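Local coordinates for CofB (Escherichia coli, PDB 5AX6), which is the trimeric minor pilin of the type IVb pilus CFA/III of enterotoxigenic bacteria and probably takes part in assembling that pilus, at residues N12-E17 against A114-S119; L121-I126 against F144-D149. All coordinates share one frame; numbering follows the deposited sequence.

Overall arrangement
Both contacts belong to the pilin domain, at the N-terminal end of a long chain, and their centres lie about 11 Å apart. Contact 1 seats helix 4-25 against the loop that leads into strand 121-130; contact 2 then pairs that strand with its hairpin partner, strand 139-148, inside the antiparallel sheet. They come in series along the chain, the first closing just before the second opens. Lys122 NZ reaches back to Ser117 O. Contact 1 fixes the helix to the loop, contact 2 builds the sheet beside it, and Leu14 bridges the two, meeting Leu116 in the first and packing on Leu121 and Ile123 of the second, consistent with the helix-on-sheet architecture of a type IV pilin.

Contact 1 of 2, residues N12-E17 against A114-S119; sequences NALISE and AILSNS
Leu116 reaches across to Ala13, Leu14 and Glu17 on one side of helix 4-25, the N-terminal helix that packs on the antiparallel sheet in the pilin fold. It sits at the end of the short 3-10 turn 114-116, in the loop before strand 121-130, and divides its two branches among them, CD1 to Ala13 and Glu17, CD2 to Leu14. CG lies anti to the carbonyl carbon and CD1 anti to CA (chi2 179°), which brings CD1 to within 3.9 Å of both Ala13 CB and Glu17 CG. CD2 turns instead to Leu14, 3.9 Å from its CG, and the two leucines cross obliquely. The rest of the Leu14 side chain rests on Leu121 and Ile123 of the sheet. An alanine in place of Leu116 would probably open a gap between the loop and the helix, leaving Ala13 CB, Leu14 CG and Glu17 CG without their apolar neighbour.

Glu17 touches Leu116 through its aliphatic part alone, and the carboxylate beyond is engaged by a salt bridge from OE1 to Arg84 NH1. Glu17 also packs on Ile108 and Pro113, and Leu116 touches Val10 one turn earlier in the helix. The 3-10 turn is closed by Ala114 O, which accepts from both Ser117 N and Ser117 OG. At the more exposed border Ile115 has CG1 anti to the backbone N (chi1 -165°), which leaves CG2 between the backbone N and the carbonyl carbon, and it is this methyl that meets Ala13 CB at 3.7 Å.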
ATOM      1  N   ASN A  12      31.343   0.588  18.731  1.00 25.84           N
ATOM      2  CA  ASN A  12      30.549   0.709  17.515  1.00 24.94           C
ATOM      3  C   ASN A  12      31.278   0.143  16.299  1.00 20.07           C
ATOM      4  O   ASN A  12      30.661  -0.492  15.437  1.00 24.42           O
ATOM      5  CB  ASN A  12      30.165   2.167  17.238  1.00 30.35           C
ATOM      6  CG  ASN A  12      29.110   2.689  18.192  1.00 39.08           C
ATOM      7  OD1 ASN A  12      28.413   1.919  18.856  1.00 34.81           O
ATOM      8  ND2 ASN A  12      28.982   4.010  18.258  1.00 37.36           N
ATOM      9  N   ALA A  13      32.578   0.383  16.219  1.00 23.86           N
ATOM     10  CA  ALA A  13      33.362  -0.108  15.090  1.00 29.07           C
ATOM     11  C   ALA A  13      33.526  -1.635  15.166  1.00 24.66           C
ATOM     12  O   ALA A  13      33.428  -2.336  14.154  1.00 22.36           O
ATOM     13  CB  ALA A  13      34.716   0.570  15.051  1.00 26.22           C
ATOM     14  N   LEU A  14      33.787  -2.136  16.367  1.00 24.52           N
ATOM     15  CA  LEU A  14      33.878  -3.578  16.583  1.00 25.36           C
ATOM     16  C   LEU A  14      32.580  -4.287  16.181  1.00 25.71           C
ATOM     17  O   LEU A  14      32.605  -5.297  15.470  1.00 23.19           O
ATOM     18  CB  LEU A  14      34.218  -3.873  18.045  1.00 26.56           C
ATOM     19  CG  LEU A  14      35.676  -3.613  18.428  1.00 26.96           C
ATOM     20  CD1 LEU A  14      35.854  -3.632  19.949  1.00 26.48           C
ATOM     21  CD2 LEU A  14      36.615  -4.633  17.758  1.00 25.04           C
ATOM     22  N   ILE A  15      31.448  -3.761  16.637  1.00 22.61           N
ATOM     23  CA  ILE A  15      30.157  -4.347  16.297  1.00 20.56           C
ATOM     24  C   ILE A  15      29.871  -4.276  14.795  1.00 20.56           C
ATOM     25  O   ILE A  15      29.264  -5.185  14.225  1.00 21.12           O
ATOM     26  CB  ILE A  15      29.015  -3.655  17.055  1.00 23.40           C
ATOM     27  CG1 ILE A  15      29.024  -4.074  18.523  1.00 31.22           C
ATOM     28  CG2 ILE A  15      27.670  -3.952  16.403  1.00 24.07           C
ATOM     29  CD1 ILE A  15      29.515  -5.479  18.756  1.00 34.97           C
ATOM     30  N   SER A  16      30.302  -3.206  14.141  1.00 20.31           N
ATOM     31  CA  SER A  16      30.091  -3.107  12.701  0.60 23.95           C
ATOM     32  C   SER A  16      30.842  -4.204  11.960  1.00 20.23           C
ATOM     33  O   SER A  16      30.303  -4.799  11.020  1.00 20.04           O
ATOM     34  CB  SER A  16      30.523  -1.748  12.162  0.60 25.54           C
ATOM     35  OG  SER A  16      30.188  -1.658  10.788  0.60 28.89           O
ATOM     36  N   GLU A  17      32.077  -4.461  12.377  1.00 20.84           N
ATOM     37  CA  GLU A  17      32.889  -5.525  11.799  1.00 16.66           C
ATOM     38  C   GLU A  17      32.204  -6.867  12.029  1.00 20.61           C
ATOM     39  O   GLU A  17      32.023  -7.662  11.107  1.00 17.87           O
ATOM     40  CB  GLU A  17      34.295  -5.542  12.418  1.00 18.98           C
ATOM     41  CG  GLU A  17      35.154  -4.310  12.140  1.00 22.87           C
ATOM     42  CD  GLU A  17      35.819  -4.338  10.769  1.00 28.02           C
ATOM     43  OE1 GLU A  17      36.940  -4.893  10.652  1.00 25.84           O
ATOM     44  OE2 GLU A  17      35.227  -3.794   9.810  1.00 23.85           O
ATOM     45  N   ALA A 114      39.565   3.000  11.135  1.00 31.59           N
ATOM     46  CA  ALA A 114      40.790   3.620  11.632  1.00 36.48           C
ATOM     47  C   ALA A 114      40.974   3.470  13.138  1.00 26.80           C
ATOM     48  O   ALA A 114      42.078   3.204  13.610  1.00 31.58           O
ATOM     49  CB  ALA A 114      40.806   5.102  11.251  1.00 34.18           C
ATOM     50  N   ILE A 115      39.887   3.632  13.882  1.00 32.67           N
ATOM     51  CA  ILE A 115      39.947   3.597  15.339  1.00 33.50           C
ATOM     52  C   ILE A 115      40.490   2.253  15.837  1.00 37.56           C
ATOM     53  O   ILE A 115      41.117   2.176  16.894  1.00 31.97           O
ATOM     54  CB  ILE A 115      38.549   3.881  15.956  1.00 37.30           C
ATOM     55  CG1 ILE A 115      38.655   4.220  17.447  1.00 43.01           C
ATOM     56  CG2 ILE A 115      37.583   2.732  15.706  1.00 35.55           C
ATOM     57  CD1 ILE A 115      39.064   5.645  17.720  1.00 43.58           C
ATOM     58  N   LEU A 116      40.292   1.199  15.051  1.00 29.54           N
ATOM     59  CA  LEU A 116      40.691  -0.142  15.474  1.00 30.78           C
ATOM     60  C   LEU A 116      42.159  -0.466  15.180  1.00 31.16           C
ATOM     61  O   LEU A 116      42.635  -1.562  15.493  1.00 34.14           O
ATOM     62  CB  LEU A 116      39.782  -1.184  14.812  1.00 29.75           C
ATOM     63  CG  LEU A 116      38.285  -1.040  15.111  1.00 27.37           C
ATOM     64  CD1 LEU A 116      37.472  -2.111  14.383  1.00 28.77           C
ATOM     65  CD2 LEU A 116      38.031  -1.121  16.612  1.00 25.99           C
ATOM     66  N   SER A 117      42.886   0.479  14.593  1.00 32.61           N
ATOM     67  CA  SER A 117      44.287   0.228  14.259  1.00 34.48           C
ATOM     68  C   SER A 117      45.142   0.136  15.521  1.00 40.33           C
ATOM     69  O   SER A 117      46.088  -0.649  15.579  1.00 38.97           O
ATOM     70  CB  SER A 117      44.839   1.313  13.326  1.00 38.62           C
ATOM     71  OG  SER A 117      44.847   2.576  13.963  1.00 44.12           O
ATOM     72  N   ASN A 118      44.815   0.926  16.540  1.00 38.56           N
ATOM     73  CA  ASN A 118      45.549   0.817  17.806  1.00 46.25           C
ATOM     74  C   ASN A 118      44.684   1.010  19.047  1.00 44.49           C
ATOM     75  O   ASN A 118      45.145   1.547  20.050  1.00 45.87           O
ATOM     76  CB  ASN A 118      46.714   1.814  17.834  1.00 47.94           C
ATOM     77  CG  ASN A 118      46.310   3.202  17.374  1.00 54.29           C
ATOM     78  OD1 ASN A 118      45.127   3.553  17.375  1.00 60.53           O
ATOM     79  ND2 ASN A 118      47.296   3.999  16.973  1.00 59.73           N
ATOM     80  N   SER A 119      43.434   0.560  18.982  1.00 41.25           N
ATOM     81  CA  SER A 119      42.541   0.639  20.131  1.00 33.46           C
ATOM     82  C   SER A 119      42.919  -0.411  21.167  1.00 36.81           C
ATOM     83  O   SER A 119      43.598  -1.393  20.858  1.00 38.71           O
ATOM     84  CB  SER A 119      41.085   0.460  19.701  1.00 36.19           C
ATOM     85  OG  SER A 119      40.943  -0.697  18.902  1.00 31.69           O
TER

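Contact 2 of 2, residues L121-I126 against F144-D149; sequences LKIDRI and FILTFD
Lys122 and Thr147 form a hydrogen-bonded pair in the antiparallel hairpin of strands 121-130 and 139-148, part of the pilin-domain sheet. Lys122 N gives to Thr147 O at 3.2 Å, and Thr147 N returns a shorter bond to Lys122 O, 2.8 Å. That carbonyl also receives a CA-H...O contact from Leu146. Further on the register slips by one residue in a classic beta bulge, where Asp124 and Arg125 both face Ile145. Asp124 N donates almost straight to Ile145 O (171° at the hydrogen), while Ile145 N gives to Arg125 O at 2.9 Å.

The charged ends of Lys122, Asp124 and Arg125 find their partners outside the two strands. Asp124 OD2 accepts from Trp193 NE1 and forms a salt bridge with Arg185, while its CB rests 4.0 Å from Thr147 CG2. Arg125 is held by Asp127 through NE, by Ala190 O through NH1 and by Ser68 O through NH2, with Phe74 adding a cation-pi contact. Lys122 NZ bonds to Ser117 O.

The face bearing Leu121, Ile123, Ile126, Phe144, Leu146 and Phe148 is apolar and turned to the helices. Leu121 CD1 stands over one face of the Phe148 ring in a CH-pi contact, 3.8 Å from the centroid, and Tyr162 of helix 161-171 touches both residues. Ile126 CG1 lies 3.7 Å from Phe144 CD1, and Ile123 CG2 approaches that ring at its edge. Main-chain bonding thus unites the strands through the bulge, while the buried guanidinium of Arg125, bonded through all three nitrogens, probably ties the opposite face to the loops around it.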
ATOM      1  N   LEU A 121      41.082  -2.513  22.461  1.00 34.31           N
ATOM      2  CA  LEU A 121      40.337  -3.735  22.197  1.00 32.47           C
ATOM      3  C   LEU A 121      40.248  -3.949  20.691  1.00 29.21           C
ATOM      4  O   LEU A 121      39.819  -3.053  19.962  1.00 27.34           O
ATOM      5  CB  LEU A 121      38.942  -3.651  22.823  1.00 33.34           C
ATOM      6  CG  LEU A 121      38.144  -4.931  23.077  1.00 38.72           C
ATOM      7  CD1 LEU A 121      38.883  -5.886  24.004  1.00 37.18           C
ATOM      8  CD2 LEU A 121      36.775  -4.589  23.644  1.00 36.29           C
ATOM      9  N   LYS A 122      40.665  -5.130  20.237  1.00 23.58           N
ATOM     10  CA  LYS A 122      40.719  -5.463  18.810  1.00 24.09           C
ATOM     11  C   LYS A 122      40.271  -6.894  18.570  1.00 26.39           C
ATOM     12  O   LYS A 122      40.454  -7.749  19.428  1.00 21.26           O
ATOM     13  CB  LYS A 122      42.141  -5.314  18.265  1.00 25.40           C
ATOM     14  CG  LYS A 122      42.739  -3.930  18.385  1.00 35.90           C
ATOM     15  CD  LYS A 122      44.176  -3.938  17.901  1.00 34.25           C
ATOM     16  CE  LYS A 122      44.734  -2.518  17.851  1.00 42.50           C
ATOM     17  NZ  LYS A 122      46.230  -2.520  17.827  1.00 48.09           N
ATOM     18  N   ILE A 123      39.742  -7.174  17.386  1.00 22.91           N
ATOM     19  CA  ILE A 123      39.479  -8.569  17.024  1.00 19.51           C
ATOM     20  C   ILE A 123      40.775  -9.272  16.653  1.00 21.03           C
ATOM     21  O   ILE A 123      41.472  -8.860  15.728  1.00 20.91           O
ATOM     22  CB  ILE A 123      38.487  -8.681  15.857  1.00 19.13           C
ATOM     23  CG1 ILE A 123      37.163  -8.018  16.235  1.00 20.53           C
ATOM     24  CG2 ILE A 123      38.273 -10.161  15.484  1.00 19.77           C
ATOM     25  CD1 ILE A 123      36.228  -7.768  15.058  1.00 24.63           C
ATOM     26  N   ASP A 124      41.098 -10.341  17.376  1.00 21.30           N
ATOM     27  CA  ASP A 124      42.364 -11.034  17.184  1.00 22.12           C
ATOM     28  C   ASP A 124      42.207 -12.303  16.342  1.00 19.88           C
ATOM     29  O   ASP A 124      43.149 -12.786  15.719  1.00 22.33           O
ATOM     30  CB  ASP A 124      42.972 -11.392  18.547  1.00 24.23           C
ATOM     31  CG  ASP A 124      44.426 -11.799  18.443  1.00 32.15           C
ATOM     32  OD1 ASP A 124      45.201 -11.076  17.771  1.00 33.26           O
ATOM     33  OD2 ASP A 124      44.797 -12.841  19.021  1.00 30.10           O
ATOM     34  N   ARG A 125      40.994 -12.834  16.324  1.00 18.48           N
ATOM     35  CA  ARG A 125      40.778 -14.156  15.780  1.00 18.85           C
ATOM     36  C   ARG A 125      39.288 -14.418  15.671  1.00 16.24           C
ATOM     37  O   ARG A 125      38.498 -13.902  16.469  1.00 19.71           O
ATOM     38  CB  ARG A 125      41.461 -15.191  16.680  1.00 21.46           C
ATOM     39  CG  ARG A 125      40.943 -16.591  16.565  1.00 20.36           C
ATOM     40  CD  ARG A 125      41.705 -17.495  17.523  1.00 20.05           C
ATOM     41  NE  ARG A 125      40.966 -18.724  17.786  1.00 18.87           N
ATOM     42  CZ  ARG A 125      41.430 -19.720  18.524  1.00 24.10           C
ATOM     43  NH1 ARG A 125      42.643 -19.634  19.061  1.00 19.25           N
ATOM     44  NH2 ARG A 125      40.687 -20.802  18.710  1.00 20.80           N
ATOM     45  N   ILE A 126      38.919 -15.192  14.658  1.00 19.07           N
ATOM     46  CA  ILE A 126      37.531 -15.552  14.400  1.00 18.68           C
ATOM     47  C   ILE A 126      37.428 -17.053  14.252  1.00 19.42           C
ATOM     48  O   ILE A 126      38.250 -17.672  13.566  1.00 21.50           O
ATOM     49  CB  ILE A 126      36.992 -14.863  13.134  1.00 15.45           C
ATOM     50  CG1 ILE A 126      37.048 -13.341  13.305  1.00 19.40           C
ATOM     51  CG2 ILE A 126      35.564 -15.324  12.826  1.00 16.79           C
ATOM     52  CD1 ILE A 126      36.810 -12.569  11.999  1.00 22.38           C
ATOM     53  N   PHE A 144      34.159 -14.438  18.108  1.00 16.42           N
ATOM     54  CA  PHE A 144      35.150 -13.386  17.922  1.00 16.98           C
ATOM     55  C   PHE A 144      35.973 -13.253  19.197  1.00 17.52           C
ATOM     56  O   PHE A 144      35.418 -12.988  20.263  1.00 21.64           O
ATOM     57  CB  PHE A 144      34.474 -12.047  17.596  1.00 15.88           C
ATOM     58  CG  PHE A 144      33.696 -12.056  16.314  1.00 21.16           C
ATOM     59  CD1 PHE A 144      34.283 -11.634  15.124  1.00 20.89           C
ATOM     60  CD2 PHE A 144      32.377 -12.486  16.298  1.00 21.77           C
ATOM     61  CE1 PHE A 144      33.566 -11.650  13.928  1.00 19.18           C
ATOM     62  CE2 PHE A 144      31.650 -12.493  15.123  1.00 19.17           C
ATOM     63  CZ  PHE A 144      32.244 -12.074  13.930  1.00 16.91           C
ATOM     64  N   ILE A 145      37.279 -13.461  19.092  1.00 18.74           N
ATOM     65  CA  ILE A 145      38.165 -13.308  20.242  1.00 19.77           C
ATOM     66  C   ILE A 145      38.733 -11.905  20.186  1.00 22.73           C
ATOM     67  O   ILE A 145      39.393 -11.534  19.214  1.00 21.36           O
ATOM     68  CB  ILE A 145      39.305 -14.356  20.257  1.00 20.81           C
ATOM     69  CG1 ILE A 145      38.752 -15.746  20.600  1.00 25.19           C
ATOM     70  CG2 ILE A 145      40.381 -13.981  21.270  1.00 25.12           C
ATOM     71  CD1 ILE A 145      37.918 -16.358  19.496  1.00 33.16           C
ATOM     72  N   LEU A 146      38.420 -11.120  21.208  1.00 20.37           N
ATOM     73  CA  LEU A 146      38.876  -9.736  21.292  1.00 22.66           C
ATOM     74  C   LEU A 146      40.021  -9.638  22.279  1.00 25.60           C
ATOM     75  O   LEU A 146      39.878 -10.045  23.428  1.00 28.64           O
ATOM     76  CB  LEU A 146      37.738  -8.813  21.726  1.00 28.18           C
ATOM     77  CG  LEU A 146      36.770  -8.333  20.642  1.00 29.64           C
ATOM     78  CD1 LEU A 146      36.351  -9.490  19.770  1.00 31.79           C
ATOM     79  CD2 LEU A 146      35.560  -7.660  21.286  1.00 36.30           C
ATOM     80  N   THR A 147      41.156  -9.113  21.825  1.00 27.64           N
ATOM     81  CA  THR A 147      42.312  -8.980  22.696  1.00 27.38           C
ATOM     82  C   THR A 147      42.320  -7.618  23.395  1.00 36.69           C
ATOM     83  O   THR A 147      42.027  -6.583  22.786  1.00 32.58           O
ATOM     84  CB  THR A 147      43.618  -9.186  21.915  1.00 31.80           C
ATOM     85  OG1 THR A 147      44.728  -9.092  22.813  1.00 42.73           O
ATOM     86  CG2 THR A 147      43.757  -8.144  20.804  1.00 30.13           C
ATOM     87  N   PHE A 148      42.617  -7.653  24.692  1.00 38.77           N
ATOM     88  CA  PHE A 148      42.810  -6.468  25.520  1.00 44.53           C
ATOM     89  C   PHE A 148      44.270  -6.049  25.492  1.00 50.27           C
ATOM     90  O   PHE A 148      45.146  -6.841  25.841  1.00 49.79           O
ATOM     91  CB  PHE A 148      42.426  -6.743  26.974  1.00 47.37           C
ATOM     92  CG  PHE A 148      40.981  -6.522  27.299  1.00 49.62           C
ATOM     93  CD1 PHE A 148      40.429  -5.256  27.246  1.00 56.80           C
ATOM     94  CD2 PHE A 148      40.190  -7.576  27.743  1.00 52.55           C
ATOM     95  CE1 PHE A 148      39.096  -5.053  27.582  1.00 61.92           C
ATOM     96  CE2 PHE A 148      38.861  -7.380  28.084  1.00 50.39           C
ATOM     97  CZ  PHE A 148      38.314  -6.116  28.000  1.00 56.26           C
ATOM     98  N   ASP A 149      44.546  -4.817  25.095  1.00 50.99           N
ATOM     99  CA  ASP A 149      45.895  -4.294  25.245  1.00 62.63           C
ATOM    100  C   ASP A 149      45.973  -3.499  26.549  1.00 71.90           C
ATOM    101  O   ASP A 149      45.669  -2.305  26.581  1.00 67.78           O
ATOM    102  CB  ASP A 149      46.290  -3.428  24.049  1.00 66.21           C
ATOM    103  CG  ASP A 149      47.742  -2.988  24.103  1.00 85.78           C
ATOM    104  OD1 ASP A 149      48.589  -3.643  23.455  1.00 88.22           O
ATOM    105  OD2 ASP A 149      48.036  -1.992  24.799  1.00 84.81           O
TER